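Local coordinates for DsbA family protein (Salmonella typhimurium, PDB 7JVE), which works as a trimeric, thioredoxin-like enzyme with both thiol oxidase and disulfide isomerase activities, at residues S95-M100 with A156-G161; F118-I123 with A148-W153; S131-R136 with D171-A176; A135-Q140 with H178-T183. All coordinates share one frame; numbering follows the deposited sequence.

The four contacts run outward from the redox-active disulfide Cys-94–Cys-97 into the helices inserted in the thioredoxin fold. Contact 1 holds Cys-97 itself and sets helix 147-159 against the start of the active-site helix. Contact 2, centred about 11 Å away from contact 1, joins the same helix to sheet strand 115-120. Contacts 3 and 4 share Ala-135 and Arg-136 of helix 128-145, and their centres lie about 8 Å apart; the centre of contact 4 is about 19 Å from that of contact 1. Trp-153 of contact 2 links the groups, with CZ2 3.5 Å from CG1 of Val-137 in contact 4. A bound magnesium ion lies about 10 Å from the Leu-180 side chain.

Contact 1 (S95-M100 with A156-G161); sequences SWCSKM and ALYATG
The ring of Tyr-158 has the backbone of Ser-98 over one face and the side chain of Cys-97 at its hydroxyl end. CA of Ser-98 stands 3.8 Å from the ring centroid, 20° off the normal and displaced toward the rim, a CH-pi contact made by the main chain of the active-site helix. Its CB follows, 3.7 Å from CD1 of Tyr-158, while the Cys-97 carbonyl carbon approaches obliquely. Beyond the ring, the phenol OH comes within 3.2 Å of Cys-97 CB, so the tyrosine touches the cysteine at its methylene. No direct hydrogen bond joins the two segments. A water does so instead: it sits a short 2.5 Å from Ser-98 OG and donates to the backbone O of Tyr-158 at 2.6 Å. With a first torsion of -176°, Ser-98 OG lies opposite the backbone N and points to the water. In Cys-97 the sulfur instead lies opposite the carbonyl carbon (chi1 -66°), where it completes the disulfide with Cys-94. Tyr-158 is wedged further by edge-to-face pairs with Tyr-92 and His-154, and its OH makes a weak hydrogen bond to Asp-91 O. Nearby, Tyr-179 of a second subunit packs on Ser-95 and Trp-96, so this helix start lies close to a subunit interface of the trimer. A CxxC disulfide at the start of a helix is the hallmark of the thioredoxin-fold active site; here Tyr-158 of the helical insertion packs against it.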
# COMPACT_ATOMS: atom_id res chain seq x y z
N SER A 95 -3.37 -3.18 -16.90
CA SER A 95 -2.13 -3.96 -16.93
C SER A 95 -2.29 -5.33 -16.27
O SER A 95 -1.65 -6.29 -16.71
CB SER A 95 -0.98 -3.18 -16.27
OG SER A 95 -1.19 -2.94 -14.89
N TRP A 96 -3.12 -5.46 -15.23
CA TRP A 96 -3.25 -6.80 -14.66
C TRP A 96 -4.29 -7.66 -15.38
O TRP A 96 -4.17 -8.90 -15.35
CB TRP A 96 -3.54 -6.73 -13.16
CG TRP A 96 -4.93 -6.32 -12.77
CD1 TRP A 96 -5.94 -7.15 -12.36
CD2 TRP A 96 -5.43 -4.98 -12.68
NE1 TRP A 96 -7.06 -6.40 -12.05
CE2 TRP A 96 -6.77 -5.07 -12.23
CE3 TRP A 96 -4.88 -3.72 -12.93
CZ2 TRP A 96 -7.58 -3.94 -12.04
CZ3 TRP A 96 -5.68 -2.58 -12.73
CH2 TRP A 96 -7.02 -2.70 -12.29
N CYS A 97 -5.27 -7.06 -16.07
CA CYS A 97 -6.11 -7.82 -17.00
C CYS A 97 -5.24 -8.45 -18.07
O CYS A 97 -5.41 -9.62 -18.44
CB CYS A 97 -7.14 -6.93 -17.67
SG CYS A 97 -8.35 -6.25 -16.56
N SER A 98 -4.33 -7.66 -18.61
CA SER A 98 -3.38 -8.18 -19.59
C SER A 98 -2.66 -9.40 -19.03
O SER A 98 -2.62 -10.46 -19.68
CB SER A 98 -2.40 -7.08 -19.98
OG SER A 98 -1.53 -7.52 -20.99
N LYS A 99 -2.11 -9.30 -17.81
CA LYS A 99 -1.34 -10.43 -17.28
C LYS A 99 -2.23 -11.61 -16.92
O LYS A 99 -1.71 -12.72 -16.78
CB LYS A 99 -0.52 -10.02 -16.05
CG LYS A 99 0.29 -8.76 -16.26
CD LYS A 99 1.72 -9.13 -16.52
CE LYS A 99 2.62 -7.90 -16.50
NZ LYS A 99 4.03 -8.34 -16.37
N MET A 100 -3.53 -11.40 -16.76
CA MET A 100 -4.47 -12.49 -16.52
C MET A 100 -4.84 -13.24 -17.79
O MET A 100 -5.40 -14.34 -17.71
CB MET A 100 -5.74 -11.94 -15.86
CG MET A 100 -5.58 -11.65 -14.37
SD MET A 100 -5.58 -13.19 -13.44
CE MET A 100 -7.17 -13.83 -13.94
N ALA A 156 -4.21 -10.98 -29.18
CA ALA A 156 -3.16 -10.28 -29.90
C ALA A 156 -3.05 -8.83 -29.45
O ALA A 156 -1.94 -8.28 -29.39
CB ALA A 156 -3.42 -10.36 -31.41
N LEU A 157 -4.17 -8.21 -29.11
CA LEU A 157 -4.15 -6.83 -28.67
C LEU A 157 -3.42 -6.70 -27.33
O LEU A 157 -2.50 -5.88 -27.20
CB LEU A 157 -5.57 -6.29 -28.61
CG LEU A 157 -5.70 -4.78 -28.45
CD1 LEU A 157 -4.81 -4.05 -29.45
CD2 LEU A 157 -7.16 -4.34 -28.58
N TYR A 158 -3.82 -7.49 -26.33
CA TYR A 158 -2.99 -7.72 -25.15
C TYR A 158 -1.52 -7.99 -25.42
O TYR A 158 -0.65 -7.42 -24.75
CB TYR A 158 -3.61 -8.86 -24.32
CG TYR A 158 -4.72 -8.47 -23.38
CD1 TYR A 158 -4.78 -7.18 -22.84
CD2 TYR A 158 -5.78 -9.34 -23.10
CE1 TYR A 158 -5.77 -6.83 -21.94
CE2 TYR A 158 -6.82 -8.98 -22.24
CZ TYR A 158 -6.81 -7.73 -21.66
OH TYR A 158 -7.83 -7.35 -20.78
N ALA A 159 -1.20 -8.85 -26.39
CA ALA A 159 0.20 -9.19 -26.61
C ALA A 159 1.04 -7.99 -27.03
O ALA A 159 2.27 -8.10 -27.03
CB ALA A 159 0.35 -10.31 -27.65
N THR A 160 0.43 -6.86 -27.42
CA THR A 160 1.26 -5.68 -27.61
C THR A 160 1.99 -5.29 -26.33
O THR A 160 3.00 -4.57 -26.40
CB THR A 160 0.46 -4.47 -28.10
OG1 THR A 160 -0.49 -4.10 -27.09
CG2 THR A 160 -0.22 -4.75 -29.45
N GLY A 161 1.51 -5.73 -25.17
CA GLY A 161 2.10 -5.33 -23.91
C GLY A 161 1.90 -3.86 -23.62
O GLY A 161 2.57 -3.31 -22.74
O HOH W 1 -0.93 -5.86 -22.71

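Contact 2 (F118-I123 with A148-W153); sequences FKEFPI and AKYLDW
Phe-118 and Glu-120 reach from the same side of a thioredoxin-fold sheet strand to Tyr-150, on a helix of the insertion that marks the DsbA family. In both strand residues CG lies opposite the carbonyl carbon, beside the backbone N. Tyr-150 places CG opposite its backbone N (chi1 169°), sending the ring out to the strand. There its edge meets a face of Phe-118, with centroids 5.2 Å apart and planes at 64°, an edge-to-face pair. The leading atom, Tyr-150 CE2, lies 3.6 Å from Phe-118 CG, over the rim of that ring. Leu-151 adds CD1 at 3.9 Å from Phe-118 CZ. Phe-118 also pairs edge-to-face with His-154, and Glu-120 packs on Ala-135. Glu-120, extended beyond CG, comes at the tyrosine from the opposite direction. Its OE2 lies in the tyrosine ring plane and accepts from Tyr-150 OH at 2.6 Å, on the anti side of the carboxylate and 28° out of its plane. OE2 has a second donor: a water gives a hydrogen to Glu-120 OE2 at 2.7 Å and accepts from Trp-153 NE1 at 2.9 Å.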
# COMPACT_ATOMS: atom_id res chain seq x y z
N PHE A 118 -17.48 -11.51 -23.21
CA PHE A 118 -16.47 -10.46 -23.15
C PHE A 118 -17.14 -9.09 -23.07
O PHE A 118 -17.84 -8.68 -24.01
CB PHE A 118 -15.55 -10.54 -24.37
CG PHE A 118 -14.68 -11.79 -24.38
CD1 PHE A 118 -15.19 -13.00 -24.82
CD2 PHE A 118 -13.35 -11.74 -23.94
CE1 PHE A 118 -14.39 -14.16 -24.83
CE2 PHE A 118 -12.55 -12.88 -23.95
CZ PHE A 118 -13.07 -14.10 -24.39
N LYS A 119 -16.94 -8.39 -21.97
CA LYS A 119 -17.51 -7.05 -21.79
C LYS A 119 -16.38 -6.02 -21.78
O LYS A 119 -15.82 -5.72 -20.73
CB LYS A 119 -18.34 -6.97 -20.49
CG LYS A 119 -19.42 -8.01 -20.39
CD LYS A 119 -20.54 -7.71 -21.38
CE LYS A 119 -21.84 -8.35 -20.95
NZ LYS A 119 -22.96 -8.00 -21.85
N GLU A 120 -16.07 -5.47 -22.95
CA GLU A 120 -15.05 -4.43 -23.06
C GLU A 120 -15.58 -3.11 -22.52
O GLU A 120 -16.69 -2.71 -22.88
CB GLU A 120 -14.64 -4.26 -24.52
CG GLU A 120 -13.91 -5.44 -25.10
CD GLU A 120 -13.75 -5.37 -26.60
OE1 GLU A 120 -13.32 -4.32 -27.10
OE2 GLU A 120 -14.01 -6.39 -27.29
N PHE A 121 -14.79 -2.44 -21.68
CA PHE A 121 -15.18 -1.15 -21.12
C PHE A 121 -13.93 -0.35 -20.77
O PHE A 121 -12.83 -0.91 -20.67
CB PHE A 121 -16.10 -1.33 -19.89
CG PHE A 121 -15.37 -1.64 -18.59
CD1 PHE A 121 -14.62 -2.80 -18.45
CD2 PHE A 121 -15.48 -0.80 -17.48
CE1 PHE A 121 -13.96 -3.11 -17.24
CE2 PHE A 121 -14.82 -1.10 -16.28
CZ PHE A 121 -14.05 -2.26 -16.16
N PRO A 122 -14.06 0.97 -20.57
CA PRO A 122 -12.89 1.82 -20.27
C PRO A 122 -12.80 2.20 -18.80
O PRO A 122 -13.75 2.78 -18.26
CB PRO A 122 -13.15 3.06 -21.12
CG PRO A 122 -14.68 3.10 -21.27
CD PRO A 122 -15.26 1.80 -20.77
N ILE A 123 -11.66 1.92 -18.15
CA ILE A 123 -11.53 2.23 -16.73
C ILE A 123 -11.55 3.73 -16.50
O ILE A 123 -12.13 4.21 -15.53
CB ILE A 123 -10.24 1.59 -16.17
CG1 ILE A 123 -10.37 0.08 -16.14
CG2 ILE A 123 -9.92 2.14 -14.77
CD1 ILE A 123 -9.12 -0.59 -15.64
N ALA A 148 -13.92 -17.78 -31.88
CA ALA A 148 -12.54 -18.21 -31.75
C ALA A 148 -11.60 -17.17 -32.34
O ALA A 148 -10.54 -16.89 -31.76
CB ALA A 148 -12.33 -19.56 -32.44
N LYS A 149 -11.99 -16.55 -33.46
CA LYS A 149 -11.16 -15.55 -34.11
C LYS A 149 -11.19 -14.22 -33.35
O LYS A 149 -10.16 -13.55 -33.22
CB LYS A 149 -11.60 -15.40 -35.58
CG LYS A 149 -10.87 -14.36 -36.40
CD LYS A 149 -9.38 -14.43 -36.22
CE LYS A 149 -8.76 -15.47 -37.07
NZ LYS A 149 -7.29 -15.53 -36.82
N TYR A 150 -12.35 -13.84 -32.82
CA TYR A 150 -12.38 -12.73 -31.88
C TYR A 150 -11.38 -12.95 -30.74
O TYR A 150 -10.69 -12.01 -30.32
CB TYR A 150 -13.79 -12.53 -31.31
CG TYR A 150 -13.79 -11.57 -30.15
CD1 TYR A 150 -13.93 -10.19 -30.35
CD2 TYR A 150 -13.58 -12.04 -28.84
CE1 TYR A 150 -13.90 -9.30 -29.26
CE2 TYR A 150 -13.52 -11.17 -27.76
CZ TYR A 150 -13.67 -9.80 -27.97
OH TYR A 150 -13.63 -8.96 -26.89
N LEU A 151 -11.28 -14.18 -30.25
CA LEU A 151 -10.38 -14.45 -29.14
C LEU A 151 -8.91 -14.29 -29.57
O LEU A 151 -8.10 -13.78 -28.79
CB LEU A 151 -10.67 -15.84 -28.56
CG LEU A 151 -9.88 -16.36 -27.35
CD1 LEU A 151 -9.81 -15.37 -26.18
CD2 LEU A 151 -10.47 -17.69 -26.88
N ASP A 152 -8.57 -14.69 -30.82
CA ASP A 152 -7.22 -14.40 -31.34
C ASP A 152 -6.94 -12.91 -31.38
O ASP A 152 -5.85 -12.46 -31.01
CB ASP A 152 -6.98 -14.95 -32.76
CG ASP A 152 -7.11 -16.44 -32.85
OD1 ASP A 152 -7.64 -16.94 -33.86
OD2 ASP A 152 -6.70 -17.12 -31.88
N TRP A 153 -7.90 -12.13 -31.87
CA TRP A 153 -7.71 -10.69 -31.91
C TRP A 153 -7.52 -10.13 -30.50
O TRP A 153 -6.62 -9.33 -30.24
CB TRP A 153 -8.91 -10.04 -32.61
CG TRP A 153 -9.15 -8.65 -32.16
CD1 TRP A 153 -10.09 -8.23 -31.26
CD2 TRP A 153 -8.43 -7.48 -32.58
NE1 TRP A 153 -10.01 -6.86 -31.10
CE2 TRP A 153 -9.01 -6.38 -31.89
CE3 TRP A 153 -7.38 -7.25 -33.47
CZ2 TRP A 153 -8.55 -5.06 -32.07
CZ3 TRP A 153 -6.92 -5.94 -33.65
CH2 TRP A 153 -7.51 -4.86 -32.95
O HOH W 2 -12.00 -6.12 -29.10

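Contact 3 (S131-R136 with D171-A176); sequences SGLAAR and DVYTLA
Val-172, whose side chain packs across to Leu-133 and Ala-134, has its backbone O bonded by Ala-176 N at 2.7 Å, the shortest polar bond in either segment. That bond belongs to the helix; between the two helices no hydrogen bond forms, and the junction is made by hydrocarbon and an aromatic ring. Helix segments 131-136 and 171-176 run nearly parallel, 14° apart, with axes 10.0 Å from each other. Leu-133 lies between them. Its CG meets Val-172 CG1 at 3.7 Å alongside, the two side chains running antiparallel. Both leucine methyls meet the ring of Tyr-173: CD2 stands over the centre of one face, 3.5 Å from the centroid and 13° off the normal, a CH-pi contact, while CD1 comes to CE1 at 3.5 Å. The leucine stands across the tyrosine. The tyrosine CB does not itself aim at the neighbouring helix; a first torsion of -73° swings the ring back over Leu-133. The same Val-172 CG1 also rests 4.0 Å from CA of Ala-134, close to the helix backbone beside the small alanine side chain. Helix 182-193 lies alongside, contributing Val-188 and Gln-192 to the surroundings of Leu-133 and Lys-189 in a cation-pi contact with Tyr-173. With no polar bond across it, the pairing depends on dispersion and close fit, the leucine methyl seated over the ring centre.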
# COMPACT_ATOMS: atom_id res chain seq x y z
N SER A 131 -10.41 2.39 -26.12
CA SER A 131 -11.31 1.28 -25.82
C SER A 131 -12.42 1.17 -26.86
O SER A 131 -12.74 0.06 -27.32
CB SER A 131 -11.92 1.41 -24.41
OG SER A 131 -10.93 1.24 -23.42
N GLY A 132 -13.02 2.30 -27.24
CA GLY A 132 -14.08 2.26 -28.24
C GLY A 132 -13.59 1.74 -29.57
O GLY A 132 -14.28 0.94 -30.22
N LEU A 133 -12.41 2.19 -30.01
CA LEU A 133 -11.84 1.70 -31.27
C LEU A 133 -11.57 0.21 -31.20
O LEU A 133 -11.81 -0.52 -32.17
CB LEU A 133 -10.55 2.45 -31.61
CG LEU A 133 -9.84 1.92 -32.87
CD1 LEU A 133 -10.79 1.98 -34.08
CD2 LEU A 133 -8.51 2.64 -33.21
N ALA A 134 -11.03 -0.27 -30.07
CA ALA A 134 -10.73 -1.70 -29.96
C ALA A 134 -12.02 -2.51 -29.95
O ALA A 134 -12.05 -3.62 -30.50
CB ALA A 134 -9.89 -1.99 -28.72
N ALA A 135 -13.08 -1.97 -29.37
CA ALA A 135 -14.37 -2.65 -29.39
C ALA A 135 -14.97 -2.67 -30.80
O ALA A 135 -15.59 -3.67 -31.19
CB ALA A 135 -15.33 -2.01 -28.38
N ARG A 136 -14.78 -1.60 -31.60
CA ARG A 136 -15.27 -1.61 -32.98
C ARG A 136 -14.61 -2.73 -33.79
O ARG A 136 -15.30 -3.48 -34.50
CB ARG A 136 -15.01 -0.28 -33.68
CG ARG A 136 -15.89 0.88 -33.26
CD ARG A 136 -15.58 2.12 -34.14
NE ARG A 136 -16.27 3.29 -33.62
CZ ARG A 136 -17.58 3.49 -33.75
NH1 ARG A 136 -18.33 2.60 -34.39
NH2 ARG A 136 -18.15 4.55 -33.23
N ASP A 171 -1.88 2.15 -32.68
CA ASP A 171 -1.51 0.76 -32.39
C ASP A 171 -2.64 -0.19 -32.75
O ASP A 171 -2.41 -1.27 -33.31
CB ASP A 171 -1.16 0.58 -30.91
CG ASP A 171 0.12 1.26 -30.49
OD1 ASP A 171 1.07 1.34 -31.31
OD2 ASP A 171 0.19 1.70 -29.31
N VAL A 172 -3.85 0.16 -32.36
CA VAL A 172 -5.00 -0.69 -32.63
C VAL A 172 -5.20 -0.85 -34.13
O VAL A 172 -5.34 -1.97 -34.64
CB VAL A 172 -6.25 -0.12 -31.93
CG1 VAL A 172 -7.51 -0.94 -32.26
CG2 VAL A 172 -6.01 -0.08 -30.43
N TYR A 173 -5.19 0.27 -34.87
CA TYR A 173 -5.34 0.19 -36.32
C TYR A 173 -4.24 -0.66 -36.93
O TYR A 173 -4.50 -1.43 -37.88
CB TYR A 173 -5.28 1.58 -36.95
CG TYR A 173 -6.49 2.44 -36.74
CD1 TYR A 173 -7.76 1.98 -37.01
CD2 TYR A 173 -6.34 3.75 -36.30
CE1 TYR A 173 -8.84 2.79 -36.82
CE2 TYR A 173 -7.40 4.56 -36.12
CZ TYR A 173 -8.66 4.08 -36.39
OH TYR A 173 -9.73 4.91 -36.20
N THR A 174 -3.01 -0.52 -36.43
CA THR A 174 -1.89 -1.23 -37.02
C THR A 174 -2.07 -2.74 -36.88
O THR A 174 -1.86 -3.49 -37.83
CB THR A 174 -0.57 -0.79 -36.39
OG1 THR A 174 -0.32 0.57 -36.73
CG2 THR A 174 0.59 -1.64 -36.89
N LEU A 175 -2.47 -3.19 -35.69
CA LEU A 175 -2.82 -4.59 -35.56
C LEU A 175 -4.07 -4.92 -36.37
O LEU A 175 -4.12 -5.97 -37.04
CB LEU A 175 -3.02 -4.95 -34.08
CG LEU A 175 -3.31 -6.43 -33.75
CD1 LEU A 175 -2.16 -7.37 -34.15
CD2 LEU A 175 -3.66 -6.64 -32.27
N ALA A 176 -5.07 -4.03 -36.37
CA ALA A 176 -6.36 -4.38 -36.95
C ALA A 176 -6.29 -4.60 -38.46
O ALA A 176 -7.10 -5.35 -39.01
CB ALA A 176 -7.40 -3.31 -36.64

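Contact 4 (A135-Q140 with H178-T183); sequences ARVGEQ and HYLTPT
Leu-180 points its CB at helix 128-145, and from there the side chain enters the groove between Val-137 and Gln-140, which lie three residues apart on one face of that helix. A first torsion of -60° puts CG opposite the carbonyl carbon, 4.1 Å from CG1 of Val-137. The chain then forks. CD1 goes on to Val-137, stopping 3.9 Å from CG1, and the two side chains cross at a slant. CD2 turns the other way, to 3.6 Å from CB of Gln-140, and lies 4.2 Å from the backbone O of Val-137. One methyl thus packs on each wall. Gln-140 contributes only its base to this grip: the chain bends at chi2 (-58°), carrying the amide away from the leucine; the side chain also packs on Gln-184 and Val-188. Val-137 is shared more widely. Trp-153 also packs on it, and its CG1, opposite the backbone N, lies 3.6 Å from CB of Ala-176, so the leucine extends an apolar cluster already formed by three helices. No hydrogen bond crosses between the segments. Beside the leucine, Tyr-179 packs its ring edge-to-face with Trp-153. Just after it, Thr-181 occupies the N-cap of helix 182-193; its side chain caps a backbone N of the first turn, and its own N donates to Gln-184 OE1, a pairing consistent with a capping box. Leu-180, just before an N-capped helix, packs the connection between two helices onto helix 128-145 within the helical insertion of a DsbA-type thioredoxin fold.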
# COMPACT_ATOMS: atom_id res chain seq x y z
N ALA A 135 -13.08 -1.97 -29.37
CA ALA A 135 -14.37 -2.65 -29.39
C ALA A 135 -14.97 -2.67 -30.80
O ALA A 135 -15.59 -3.67 -31.19
CB ALA A 135 -15.33 -2.01 -28.38
N ARG A 136 -14.78 -1.60 -31.60
CA ARG A 136 -15.27 -1.61 -32.98
C ARG A 136 -14.61 -2.73 -33.79
O ARG A 136 -15.30 -3.48 -34.50
CB ARG A 136 -15.01 -0.28 -33.68
CG ARG A 136 -15.89 0.88 -33.26
CD ARG A 136 -15.58 2.12 -34.14
NE ARG A 136 -16.27 3.29 -33.62
CZ ARG A 136 -17.58 3.49 -33.75
NH1 ARG A 136 -18.33 2.60 -34.39
NH2 ARG A 136 -18.15 4.55 -33.23
N VAL A 137 -13.28 -2.83 -33.71
CA VAL A 137 -12.56 -3.88 -34.44
C VAL A 137 -13.01 -5.24 -33.97
O VAL A 137 -13.37 -6.11 -34.78
CB VAL A 137 -11.04 -3.72 -34.26
CG1 VAL A 137 -10.31 -4.82 -35.05
CG2 VAL A 137 -10.58 -2.33 -34.66
N GLY A 138 -13.03 -5.45 -32.65
CA GLY A 138 -13.43 -6.74 -32.11
C GLY A 138 -14.82 -7.14 -32.55
O GLY A 138 -15.07 -8.30 -32.89
N GLU A 139 -15.75 -6.18 -32.58
CA GLU A 139 -17.09 -6.53 -33.02
C GLU A 139 -17.11 -6.95 -34.49
O GLU A 139 -17.80 -7.90 -34.85
CB GLU A 139 -18.02 -5.37 -32.78
CG GLU A 139 -19.40 -5.69 -33.23
CD GLU A 139 -20.38 -4.63 -32.83
OE1 GLU A 139 -21.06 -4.85 -31.79
OE2 GLU A 139 -20.43 -3.60 -33.53
N GLN A 140 -16.36 -6.26 -35.35
CA GLN A 140 -16.27 -6.67 -36.75
C GLN A 140 -15.68 -8.06 -36.87
O GLN A 140 -16.21 -8.91 -37.59
CB GLN A 140 -15.44 -5.67 -37.56
CG GLN A 140 -16.15 -4.37 -37.81
CD GLN A 140 -17.47 -4.59 -38.54
OE1 GLN A 140 -17.52 -5.28 -39.57
NE2 GLN A 140 -18.54 -4.06 -37.97
N HIS A 178 -4.56 -6.49 -40.00
CA HIS A 178 -4.38 -7.92 -40.23
C HIS A 178 -5.63 -8.75 -39.94
O HIS A 178 -5.65 -9.93 -40.27
CB HIS A 178 -3.21 -8.44 -39.39
CG HIS A 178 -1.93 -7.71 -39.66
ND1 HIS A 178 -1.29 -7.75 -40.88
CD2 HIS A 178 -1.20 -6.86 -38.89
CE1 HIS A 178 -0.21 -6.99 -40.85
NE2 HIS A 178 -0.14 -6.43 -39.65
N TYR A 179 -6.67 -8.16 -39.34
CA TYR A 179 -7.87 -8.91 -39.02
C TYR A 179 -9.09 -8.47 -39.80
O TYR A 179 -10.08 -9.21 -39.83
CB TYR A 179 -8.19 -8.81 -37.52
CG TYR A 179 -7.19 -9.54 -36.66
CD1 TYR A 179 -5.92 -9.01 -36.43
CD2 TYR A 179 -7.50 -10.77 -36.11
CE1 TYR A 179 -5.01 -9.68 -35.67
CE2 TYR A 179 -6.59 -11.44 -35.34
CZ TYR A 179 -5.36 -10.89 -35.12
OH TYR A 179 -4.45 -11.57 -34.36
N LEU A 180 -9.05 -7.30 -40.41
CA LEU A 180 -10.19 -6.75 -41.13
C LEU A 180 -9.83 -6.64 -42.60
O LEU A 180 -8.65 -6.51 -42.94
CB LEU A 180 -10.54 -5.36 -40.59
CG LEU A 180 -10.94 -5.28 -39.11
CD1 LEU A 180 -11.19 -3.81 -38.73
CD2 LEU A 180 -12.14 -6.18 -38.79
N THR A 181 -10.83 -6.72 -43.47
CA THR A 181 -10.59 -6.36 -44.86
C THR A 181 -10.34 -4.86 -44.95
O THR A 181 -10.76 -4.09 -44.09
CB THR A 181 -11.78 -6.69 -45.75
OG1 THR A 181 -12.87 -5.83 -45.39
CG2 THR A 181 -12.18 -8.18 -45.67
N PRO A 182 -9.67 -4.42 -46.02
CA PRO A 182 -9.49 -2.97 -46.20
C PRO A 182 -10.81 -2.22 -46.13
O PRO A 182 -10.86 -1.10 -45.60
CB PRO A 182 -8.83 -2.87 -47.59
CG PRO A 182 -8.14 -4.19 -47.77
CD PRO A 182 -9.06 -5.21 -47.10
N THR A 183 -11.90 -2.82 -46.60
CA THR A 183 -13.19 -2.14 -46.54
C THR A 183 -13.70 -2.02 -45.11
O THR A 183 -14.15 -0.95 -44.69
CB THR A 183 -14.20 -2.88 -47.42
OG1 THR A 183 -13.75 -2.79 -48.78
CG2 THR A 183 -15.58 -2.26 -47.30